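Local structure of GH62 arabinofuranosidase (Podospora anserina, 4N4B) at residues 34-44 with 84-94; 44-52 with 320-329. The protein probably hydrolyses terminal non-reducing alpha-L-arabinofuranoside residues of xylan, as a calcium-containing glycoside hydrolase of family 62 with a beta-propeller fold. All blocks are in the same frame, centred on the assembly; numbering follows the deposited sequence.

Contact 1. Residues 34-44 with 84-94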
loop_
_atom_site.group_PDB
_atom_site.type_symbol
_atom_site.label_atom_id
_atom_site.label_comp_id
_atom_site.label_asym_id
_atom_site.label_seq_id
_atom_site.Cartn_x
_atom_site.Cartn_y
_atom_site.Cartn_z
ATOM N N LEU A 34 -16.680 -4.401 1.258
ATOM C CA LEU A 34 -17.294 -3.225 1.879
ATOM C C LEU A 34 -17.274 -2.050 0.967
ATOM O O LEU A 34 -18.265 -1.281 0.954
ATOM C CB LEU A 34 -16.616 -2.912 3.219
ATOM C CG LEU A 34 -16.817 -3.944 4.288
ATOM C CD1 LEU A 34 -16.006 -3.604 5.526
ATOM C CD2 LEU A 34 -18.247 -4.150 4.630
ATOM N N VAL A 35 -16.220 -1.780 0.220
ATOM C CA VAL A 35 -16.080 -0.550 -0.535
ATOM C C VAL A 35 -15.953 -0.839 -1.999
ATOM O O VAL A 35 -15.096 -1.641 -2.424
ATOM C CB VAL A 35 -14.862 0.306 -0.118
ATOM C CG1 VAL A 35 -14.760 1.573 -0.905
ATOM C CG2 VAL A 35 -14.897 0.602 1.382
ATOM N N GLY A 36 -16.771 -0.292 -2.821
ATOM C CA GLY A 36 -16.757 -0.372 -4.263
ATOM C C GLY A 36 -17.093 0.946 -4.904
ATOM O O GLY A 36 -17.406 1.956 -4.269
ATOM N N PRO A 37 -17.094 1.006 -6.246
ATOM C CA PRO A 37 -17.409 2.209 -7.030
ATOM C C PRO A 37 -18.846 2.632 -6.753
ATOM O O PRO A 37 -19.752 1.830 -6.468
ATOM C CB PRO A 37 -17.187 1.789 -8.514
ATOM C CG PRO A 37 -16.388 0.522 -8.444
ATOM C CD PRO A 37 -16.667 -0.110 -7.098
ATOM N N LYS A 38 -19.013 3.927 -6.821
ATOM C CA LYS A 38 -20.332 4.603 -6.710
ATOM C C LYS A 38 -20.909 4.632 -8.085
ATOM O O LYS A 38 -20.252 4.820 -9.093
ATOM C CB LYS A 38 -20.209 6.012 -6.140
ATOM C CG LYS A 38 -19.477 6.089 -4.797
ATOM C CD LYS A 38 -20.218 5.379 -3.709
ATOM C CE LYS A 38 -19.518 5.858 -2.409
ATOM N NZ LYS A 38 -20.156 5.209 -1.291
ATOM N N ASN A 39 -22.269 4.658 -8.091
ATOM C CA ASN A 39 -22.987 4.914 -9.374
ATOM C C ASN A 39 -23.160 6.400 -9.610
ATOM O O ASN A 39 -24.291 7.009 -9.422
ATOM C CB ASN A 39 -24.378 4.264 -9.251
ATOM C CG ASN A 39 -25.090 4.239 -10.582
ATOM O OD1 ASN A 39 -24.466 4.373 -11.639
ATOM N ND2 ASN A 39 -26.401 4.062 -10.538
ATOM N N ASP A 40 -22.052 7.041 -9.944
ATOM C CA ASP A 40 -21.966 8.487 -9.978
ATOM C C ASP A 40 -21.577 9.057 -11.325
ATOM O O ASP A 40 -21.305 10.190 -11.449
ATOM C CB ASP A 40 -21.037 9.040 -8.880
ATOM C CG ASP A 40 -19.573 8.581 -9.036
ATOM O OD1 ASP A 40 -19.233 8.027 -10.053
ATOM O OD2 ASP A 40 -18.864 8.838 -8.095
ATOM N N GLY A 41 -21.576 8.227 -12.339
ATOM C CA GLY A 41 -21.262 8.700 -13.654
ATOM C C GLY A 41 -19.837 8.666 -14.049
ATOM O O GLY A 41 -19.505 8.847 -15.196
ATOM N N ARG A 42 -18.896 8.393 -13.111
ATOM C CA ARG A 42 -17.520 8.411 -13.477
ATOM C C ARG A 42 -16.984 7.172 -14.190
ATOM O O ARG A 42 -15.897 7.174 -14.753
ATOM C CB ARG A 42 -16.595 8.607 -12.208
ATOM C CG ARG A 42 -16.567 10.117 -11.814
ATOM C CD ARG A 42 -15.710 10.286 -10.572
ATOM N NE ARG A 42 -15.559 11.728 -10.166
ATOM C CZ ARG A 42 -14.461 12.416 -10.339
ATOM N NH1 ARG A 42 -13.407 11.781 -10.809
ATOM N NH2 ARG A 42 -14.323 13.642 -9.903
ATOM N N GLY A 43 -17.774 6.114 -14.056
ATOM C CA GLY A 43 -17.413 4.872 -14.776
ATOM C C GLY A 43 -16.303 4.039 -14.141
ATOM O O GLY A 43 -15.640 3.213 -14.813
ATOM N N ILE A 44 -16.029 4.265 -12.840
ATOM C CA ILE A 44 -14.919 3.557 -12.193
ATOM C C ILE A 44 -15.316 2.078 -12.083
ATOM O O ILE A 44 -16.403 1.732 -11.694
ATOM C CB ILE A 44 -14.635 4.235 -10.845
ATOM C CG1 ILE A 44 -14.036 5.641 -11.071
ATOM C CG2 ILE A 44 -13.728 3.371 -10.017
ATOM C CD1 ILE A 44 -14.151 6.594 -9.943
ATOM N N ALA A 84 -18.323 2.013 6.242
ATOM C CA ALA A 84 -17.471 2.210 5.029
ATOM C C ALA A 84 -18.253 2.164 3.738
ATOM O O ALA A 84 -18.021 2.932 2.840
ATOM C CB ALA A 84 -16.332 1.217 5.004
ATOM N N PRO A 85 -19.292 1.251 3.592
ATOM C CA PRO A 85 -19.950 1.155 2.305
ATOM C C PRO A 85 -20.663 2.437 1.912
ATOM O O PRO A 85 -20.746 2.715 0.701
ATOM C CB PRO A 85 -21.001 -0.009 2.503
ATOM C CG PRO A 85 -20.371 -0.824 3.500
ATOM C CD PRO A 85 -19.601 0.120 4.470
ATOM N N ASN A 86 -21.120 3.227 2.891
ATOM C CA ASN A 86 -21.850 4.428 2.549
ATOM C C ASN A 86 -21.010 5.697 2.672
ATOM O O ASN A 86 -21.535 6.789 2.526
ATOM C CB ASN A 86 -23.064 4.559 3.450
ATOM C CG ASN A 86 -24.189 3.586 3.048
ATOM O OD1 ASN A 86 -24.143 2.957 1.955
ATOM N ND2 ASN A 86 -25.189 3.443 3.911
ATOM N N ALA A 87 -19.721 5.543 2.981
ATOM C CA ALA A 87 -18.898 6.704 3.052
ATOM C C ALA A 87 -18.816 7.442 1.760
ATOM O O ALA A 87 -18.657 6.862 0.662
ATOM C CB ALA A 87 -17.513 6.329 3.507
ATOM N N THR A 88 -18.916 8.782 1.746
ATOM C CA THR A 88 -18.827 9.649 0.609
ATOM C C THR A 88 -17.401 9.597 -0.007
ATOM O O THR A 88 -16.420 9.686 0.687
ATOM C CB THR A 88 -19.161 11.095 1.006
ATOM O OG1 THR A 88 -20.571 11.008 1.447
ATOM C CG2 THR A 88 -19.003 12.086 -0.119
ATOM N N PHE A 89 -17.373 9.536 -1.311
ATOM C CA PHE A 89 -16.095 9.586 -2.013
ATOM C C PHE A 89 -15.737 11.046 -2.347
ATOM O O PHE A 89 -16.533 11.756 -2.894
ATOM C CB PHE A 89 -16.196 8.809 -3.328
ATOM C CG PHE A 89 -15.967 7.330 -3.201
ATOM C CD1 PHE A 89 -15.785 6.724 -2.006
ATOM C CD2 PHE A 89 -15.963 6.577 -4.315
ATOM C CE1 PHE A 89 -15.596 5.380 -1.938
ATOM C CE2 PHE A 89 -15.777 5.231 -4.268
ATOM C CZ PHE A 89 -15.595 4.629 -3.073
ATOM N N TYR A 90 -14.539 11.450 -1.978
ATOM C CA TYR A 90 -14.002 12.746 -2.333
ATOM C C TYR A 90 -12.854 12.538 -3.298
ATOM O O TYR A 90 -11.867 12.100 -2.951
ATOM C CB TYR A 90 -13.554 13.559 -1.108
ATOM C CG TYR A 90 -14.676 13.790 -0.110
ATOM C CD1 TYR A 90 -15.527 14.812 -0.278
ATOM C CD2 TYR A 90 -14.883 12.959 0.929
ATOM C CE1 TYR A 90 -16.574 15.031 0.599
ATOM C CE2 TYR A 90 -15.927 13.171 1.823
ATOM C CZ TYR A 90 -16.752 14.226 1.633
ATOM O OH TYR A 90 -17.796 14.360 2.543
ATOM N N TYR A 91 -13.111 12.853 -4.541
ATOM C CA TYR A 91 -12.162 12.608 -5.598
ATOM C C TYR A 91 -11.056 13.672 -5.606
ATOM O O TYR A 91 -11.305 14.832 -5.618
ATOM C CB TYR A 91 -12.919 12.581 -6.936
ATOM C CG TYR A 91 -13.885 11.387 -7.046
ATOM C CD1 TYR A 91 -13.420 10.133 -7.280
ATOM C CD2 TYR A 91 -15.245 11.557 -6.905
ATOM C CE1 TYR A 91 -14.259 9.066 -7.343
ATOM C CE2 TYR A 91 -16.094 10.467 -6.991
ATOM C CZ TYR A 91 -15.596 9.231 -7.231
ATOM O OH TYR A 91 -16.449 8.168 -7.339
ATOM N N LEU A 92 -9.831 13.215 -5.583
ATOM C CA LEU A 92 -8.709 14.129 -5.443
ATOM C C LEU A 92 -8.375 14.893 -6.711
ATOM O O LEU A 92 -7.635 15.819 -6.673
ATOM C CB LEU A 92 -7.469 13.422 -4.889
ATOM C CG LEU A 92 -7.611 12.726 -3.541
ATOM C CD1 LEU A 92 -6.211 12.468 -2.986
ATOM C CD2 LEU A 92 -8.410 13.577 -2.517
ATOM N N ASP A 93 -9.016 14.516 -7.808
ATOM C CA ASP A 93 -8.872 15.345 -9.015
ATOM C C ASP A 93 -9.516 16.718 -8.869
ATOM O O ASP A 93 -9.271 17.574 -9.710
ATOM C CB ASP A 93 -9.310 14.636 -10.291
ATOM C CG ASP A 93 -10.773 14.329 -10.377
ATOM O OD1 ASP A 93 -11.554 14.776 -9.538
ATOM O OD2 ASP A 93 -11.174 13.600 -11.329
ATOM N N GLN A 94 -10.273 16.944 -7.774
ATOM C CA GLN A 94 -10.833 18.252 -7.449
ATOM C C GLN A 94 -9.856 19.103 -6.668
ATOM O O GLN A 94 -10.103 20.320 -6.550
ATOM C CB GLN A 94 -12.137 18.064 -6.651
ATOM C CG GLN A 94 -13.165 17.208 -7.387
ATOM C CD GLN A 94 -13.516 17.740 -8.752
ATOM O OE1 GLN A 94 -13.148 17.216 -9.867
ATOM N NE2 GLN A 94 -14.199 18.805 -8.700
HETATM O O HOH W 1 -16.778 5.421 -7.878
#

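Contact 2. Residues 44-52 with 320-329. With TRS (2-amino-2-hydroxymethyl-propane-1,3-diol), chain D.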
loop_
_atom_site.group_PDB
_atom_site.type_symbol
_atom_site.label_atom_id
_atom_site.label_comp_id
_atom_site.label_asym_id
_atom_site.label_seq_id
_atom_site.Cartn_x
_atom_site.Cartn_y
_atom_site.Cartn_z
ATOM N N ILE A 44 -16.029 4.265 -12.840
ATOM C CA ILE A 44 -14.919 3.557 -12.193
ATOM C C ILE A 44 -15.316 2.078 -12.083
ATOM O O ILE A 44 -16.403 1.732 -11.694
ATOM C CB ILE A 44 -14.635 4.235 -10.845
ATOM C CG1 ILE A 44 -14.036 5.641 -11.071
ATOM C CG2 ILE A 44 -13.728 3.371 -10.017
ATOM C CD1 ILE A 44 -14.151 6.594 -9.943
ATOM N N ALA A 45 -14.344 1.211 -12.361
ATOM C CA ALA A 45 -14.519 -0.261 -12.302
ATOM C C ALA A 45 -14.113 -0.830 -10.956
ATOM O O ALA A 45 -14.687 -1.792 -10.464
ATOM C CB ALA A 45 -13.770 -0.901 -13.427
ATOM N N GLY A 46 -12.972 -0.314 -10.431
ATOM C CA GLY A 46 -12.386 -0.835 -9.229
ATOM C C GLY A 46 -11.968 0.269 -8.252
ATOM O O GLY A 46 -11.531 1.314 -8.661
ATOM N N ILE A 47 -12.081 -0.065 -6.964
ATOM C CA ILE A 47 -11.460 0.760 -5.889
ATOM C C ILE A 47 -10.405 -0.085 -5.304
ATOM O O ILE A 47 -10.577 -1.270 -4.991
ATOM C CB ILE A 47 -12.496 1.202 -4.855
ATOM C CG1 ILE A 47 -13.681 1.972 -5.538
ATOM C CG2 ILE A 47 -11.884 2.065 -3.776
ATOM C CD1 ILE A 47 -13.324 3.252 -6.159
ATOM N N LYS A 48 -9.185 0.481 -5.193
ATOM C CA LYS A 48 -7.973 -0.343 -5.154
ATOM C C LYS A 48 -6.939 0.265 -4.233
ATOM O O LYS A 48 -6.901 1.457 -3.957
ATOM C CB LYS A 48 -7.325 -0.456 -6.541
ATOM C CG LYS A 48 -8.172 -1.178 -7.568
ATOM C CD LYS A 48 -7.409 -1.353 -8.820
ATOM C CE LYS A 48 -6.399 -2.435 -8.727
ATOM N NZ LYS A 48 -5.556 -2.483 -9.932
ATOM N N ASP A 49 -5.982 -0.536 -3.853
ATOM C CA ASP A 49 -4.661 -0.138 -3.344
ATOM C C ASP A 49 -4.731 0.850 -2.137
ATOM O O ASP A 49 -4.065 1.904 -2.150
ATOM C CB ASP A 49 -3.859 0.573 -4.452
ATOM C CG ASP A 49 -3.903 -0.091 -5.829
ATOM O OD1 ASP A 49 -3.888 -1.326 -5.832
ATOM O OD2 ASP A 49 -3.932 0.671 -6.833
ATOM N N PRO A 50 -5.517 0.506 -1.137
ATOM C CA PRO A 50 -5.738 1.530 -0.052
ATOM C C PRO A 50 -4.550 1.808 0.819
ATOM O O PRO A 50 -3.689 0.951 1.067
ATOM C CB PRO A 50 -6.836 0.917 0.746
ATOM C CG PRO A 50 -6.664 -0.574 0.563
ATOM C CD PRO A 50 -6.341 -0.688 -0.898
ATOM N N THR A 51 -4.530 3.046 1.284
ATOM C CA THR A 51 -3.717 3.454 2.493
ATOM C C THR A 51 -4.723 3.863 3.507
ATOM O O THR A 51 -5.720 4.517 3.239
ATOM C CB THR A 51 -2.758 4.575 2.081
ATOM O OG1 THR A 51 -1.941 4.938 3.234
ATOM C CG2 THR A 51 -3.371 5.816 1.609
ATOM N N ILE A 52 -4.456 3.473 4.775
ATOM C CA ILE A 52 -5.455 3.705 5.852
ATOM C C ILE A 52 -4.764 3.975 7.172
ATOM O O ILE A 52 -3.898 3.237 7.627
ATOM C CB ILE A 52 -6.398 2.476 5.937
ATOM C CG1 ILE A 52 -7.390 2.687 7.056
ATOM C CG2 ILE A 52 -5.649 1.174 6.047
ATOM C CD1 ILE A 52 -8.558 1.737 7.014
ATOM N N TYR A 320 -7.369 -6.161 -17.242
ATOM C CA TYR A 320 -6.993 -5.907 -15.862
ATOM C C TYR A 320 -7.568 -4.600 -15.306
ATOM O O TYR A 320 -8.067 -4.559 -14.228
ATOM C CB TYR A 320 -5.448 -5.902 -15.721
ATOM C CG TYR A 320 -5.008 -5.597 -14.290
ATOM C CD1 TYR A 320 -4.982 -6.588 -13.355
ATOM C CD2 TYR A 320 -4.672 -4.318 -13.896
ATOM C CE1 TYR A 320 -4.621 -6.328 -12.026
ATOM C CE2 TYR A 320 -4.296 -4.077 -12.580
ATOM C CZ TYR A 320 -4.300 -5.076 -11.677
ATOM O OH TYR A 320 -3.961 -4.737 -10.406
ATOM N N ASN A 321 -7.479 -3.550 -16.069
ATOM C CA ASN A 321 -7.917 -2.251 -15.530
ATOM C C ASN A 321 -9.414 -2.125 -15.276
ATOM O O ASN A 321 -9.825 -1.133 -14.615
ATOM C CB ASN A 321 -7.386 -1.114 -16.382
ATOM C CG ASN A 321 -5.853 -0.941 -16.241
ATOM O OD1 ASN A 321 -5.268 -1.371 -15.257
ATOM N ND2 ASN A 321 -5.246 -0.465 -17.217
ATOM N N ALA A 322 -10.213 -3.033 -15.840
ATOM C CA ALA A 322 -11.657 -2.999 -15.616
ATOM C C ALA A 322 -12.141 -4.096 -14.686
ATOM O O ALA A 322 -13.352 -4.291 -14.491
ATOM C CB ALA A 322 -12.415 -3.094 -16.971
ATOM N N LEU A 323 -11.244 -4.818 -14.003
ATOM C CA LEU A 323 -11.623 -5.841 -13.030
ATOM C C LEU A 323 -12.303 -5.256 -11.823
ATOM O O LEU A 323 -12.055 -4.086 -11.419
ATOM C CB LEU A 323 -10.396 -6.624 -12.568
ATOM C CG LEU A 323 -9.736 -7.527 -13.615
ATOM C CD1 LEU A 323 -8.405 -8.064 -13.023
ATOM C CD2 LEU A 323 -10.604 -8.648 -14.040
ATOM N N PRO A 324 -13.247 -5.983 -11.260
ATOM C CA PRO A 324 -14.146 -5.455 -10.233
ATOM C C PRO A 324 -13.571 -5.556 -8.804
ATOM O O PRO A 324 -14.097 -6.210 -7.911
ATOM C CB PRO A 324 -15.405 -6.362 -10.415
ATOM C CG PRO A 324 -14.835 -7.614 -10.797
ATOM C CD PRO A 324 -13.680 -7.325 -11.720
ATOM N N TRP A 325 -12.482 -4.860 -8.609
ATOM C CA TRP A 325 -11.837 -4.812 -7.314
ATOM C C TRP A 325 -12.685 -4.052 -6.281
ATOM O O TRP A 325 -13.222 -3.045 -6.574
ATOM C CB TRP A 325 -10.433 -4.158 -7.407
ATOM C CG TRP A 325 -9.430 -4.872 -8.189
ATOM C CD1 TRP A 325 -9.081 -4.601 -9.448
ATOM C CD2 TRP A 325 -8.706 -6.044 -7.814
ATOM N NE1 TRP A 325 -8.145 -5.466 -9.889
ATOM C CE2 TRP A 325 -7.911 -6.394 -8.915
ATOM C CE3 TRP A 325 -8.625 -6.810 -6.647
ATOM C CZ2 TRP A 325 -7.041 -7.448 -8.886
ATOM C CZ3 TRP A 325 -7.773 -7.877 -6.616
ATOM C CH2 TRP A 325 -6.972 -8.184 -7.733
ATOM N N ARG A 326 -12.772 -4.649 -5.094
ATOM C CA ARG A 326 -13.474 -4.132 -3.942
ATOM C C ARG A 326 -12.576 -4.269 -2.715
ATOM O O ARG A 326 -11.761 -5.094 -2.668
ATOM C CB ARG A 326 -14.795 -4.918 -3.688
ATOM C CG ARG A 326 -15.733 -5.139 -4.885
ATOM C CD ARG A 326 -16.331 -3.818 -5.362
ATOM N NE ARG A 326 -17.184 -3.983 -6.537
ATOM C CZ ARG A 326 -16.841 -3.665 -7.766
ATOM N NH1 ARG A 326 -15.686 -3.147 -8.041
ATOM N NH2 ARG A 326 -17.706 -3.814 -8.740
ATOM N N LEU A 327 -12.845 -3.431 -1.733
ATOM C CA LEU A 327 -12.045 -3.417 -0.500
ATOM C C LEU A 327 -12.788 -4.037 0.664
ATOM O O LEU A 327 -13.917 -3.809 0.858
ATOM C CB LEU A 327 -11.597 -1.982 -0.099
ATOM C CG LEU A 327 -10.951 -1.096 -1.174
ATOM C CD1 LEU A 327 -10.555 0.263 -0.570
ATOM C CD2 LEU A 327 -9.742 -1.824 -1.780
ATOM N N GLY A 328 -12.045 -4.822 1.421
ATOM C CA GLY A 328 -12.457 -5.371 2.684
ATOM C C GLY A 328 -11.331 -5.284 3.689
ATOM O O GLY A 328 -10.304 -4.661 3.456
ATOM N N PHE A 329 -11.546 -5.981 4.798
ATOM C CA PHE A 329 -10.511 -6.051 5.846
ATOM C C PHE A 329 -10.276 -7.465 6.236
ATOM O O PHE A 329 -11.243 -8.249 6.387
ATOM C CB PHE A 329 -10.929 -5.291 7.156
ATOM C CG PHE A 329 -11.223 -3.814 6.998
ATOM C CD1 PHE A 329 -10.191 -2.947 7.092
ATOM C CD2 PHE A 329 -12.453 -3.319 6.714
ATOM C CE1 PHE A 329 -10.401 -1.560 7.048
ATOM C CE2 PHE A 329 -12.656 -1.935 6.623
ATOM C CZ PHE A 329 -11.576 -1.116 6.779
HETATM C C TRS D . -1.255 -1.210 -9.182
HETATM C C1 TRS D . -2.298 -0.231 -9.695
HETATM C C2 TRS D . -1.157 -1.348 -7.634
HETATM C C3 TRS D . 0.148 -0.886 -9.777
HETATM N N TRS D . -1.544 -2.648 -9.613
HETATM O O1 TRS D . -3.678 -0.583 -9.175
HETATM O O2 TRS D . -0.330 -2.457 -7.205
HETATM O O3 TRS D . 0.464 0.395 -9.252
HETATM O O HOH W 2 -16.948 -3.045 -11.472
HETATM O O HOH W 3 -7.543 -3.176 -11.882
#

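Contact 1. Residues 34-44 with 84-94
On the outer rim of the beta-propeller, the loop 34-44, which leads into the innermost strand of one blade, lies against 84-94, which carries that blade's outermost strand, 90-91, and Tyr91 and Phe89 each receive a basic side chain from it over one ring face. The guanidinium of Arg42 lies flat on Tyr91, with centres 3.8 Å apart and planes inclined by 15°, which meets the definition of a stack with cation-pi character. The Arg42 chain runs straight from CG to NE, laying CD over the Tyr91 ring as well, a CH-pi contact, and the charged end slides on to Asp93. There the grip is end-on and twofold: NH1 bonds Asp93 OD2 at 2.9 Å and NH2 bonds Asp93 OD1 at 3.0 Å, a salt bridge that fixes the rotation of the guanidinium. The Tyr91 hydroxyl donates to the syn lone pair of Asp40 OD2 (2.6 Å) and accepts from a water that in turn receives the Lys38 backbone N-H. Asp40 itself is steadied by an Asx turn, Arg42 N to Asp40 OD1. A phenylalanine in place of Tyr91 could keep the stack, but would probably leave Asp40 OD2 without its hydroxyl donor and the water without one of its two anchors. Further along, Val35 CG1 meets the edge of Phe89 at CZ, and Phe76 from strand 70-78 also packs on this ring. Lys38 bends at chi2 (-65°), which carries CE over the ring centre, 3.8 Å from the Phe89 centroid and 8° off the normal. Still over that face, close enough for a cation-pi contact, Lys38 NZ donates to Ala87 O at 3.0 Å from above the carbonyl plane.

Contact 2. Residues 44-52 with 320-329
Lys48 NZ donates to Tyr320 OH (2.8 Å) and to O1 of a bound Tris molecule, probably from the crystallisation liquor, while a water links Lys48 NZ to Tyr320 O. The same Tris O1 donates to Asp49 OD2 at 2.7 Å, so neighbouring residues of strand 46-52 hold one hydroxyl as acceptor and donor. Asp49 OD2 also bonds Ser64 OG, and Asp165, His285 and Gln121 complete the polar surround of Tris. With a calcium ion about 5 Å from the nearest atom of the Asp49 side chain, these contacts line a polar pocket consistent with the substrate site of the family.

Outward from this shell, Trp325 positions the lysine: Lys48 CE lies over the five-membered ring, 3.8 Å from its centroid, and the bend at chi3 (76°) turns the chain there. Behind Trp325, its carbonyl O accepts Ile47 N at 3.2 Å and Arg326 NH1 at 2.9 Å, the two donors coming from opposite faces of the carbonyl plane. Arg326 NH1 also reaches Ala45 O at 3.0 Å, near the guanidinium plane, and a water joins that oxygen to NH2.

Toward Ile52 the contact turns apolar. The side chains of Leu327 and Ile47 cross at about a right angle, CD1 of Leu327 against CG2 of Ile47; Leu327 CD2 packs against the Pro50 ring at CD, and Ile52 CD1 touches the edge of Phe329 at CE1. The N-to-C directions of strands 46-52 and 326-329 differ by 47°, with their axes 6.0 Å apart at closest, as between neighbouring propeller blades: strand 46-55 pairs with 58-67 in its own sheet, whereas 326-332 lies between 28-30 and 306-311.

From the N terminus, strand 28-30 leads into loop 34-44, whose contact with 84-94 closes a loop around strands 46-55, 58-67 and 70-78; contact 1 thus joins the two ends of one blade's chain. Ile44, shared by both contacts, passes the chain to strand 46-55. Contact 2 then spans most of the sequence to 320-329, tying the first strand of that blade to the central strand of the five-stranded sheet, which is the last strand of the chain. The two closures cross, since 84-94 falls between the segments of contact 2. Their centres lie about 11 Å apart, and Leu34 N and Val35 O probably bond the backbone of Leu327, linking the two contacts directly.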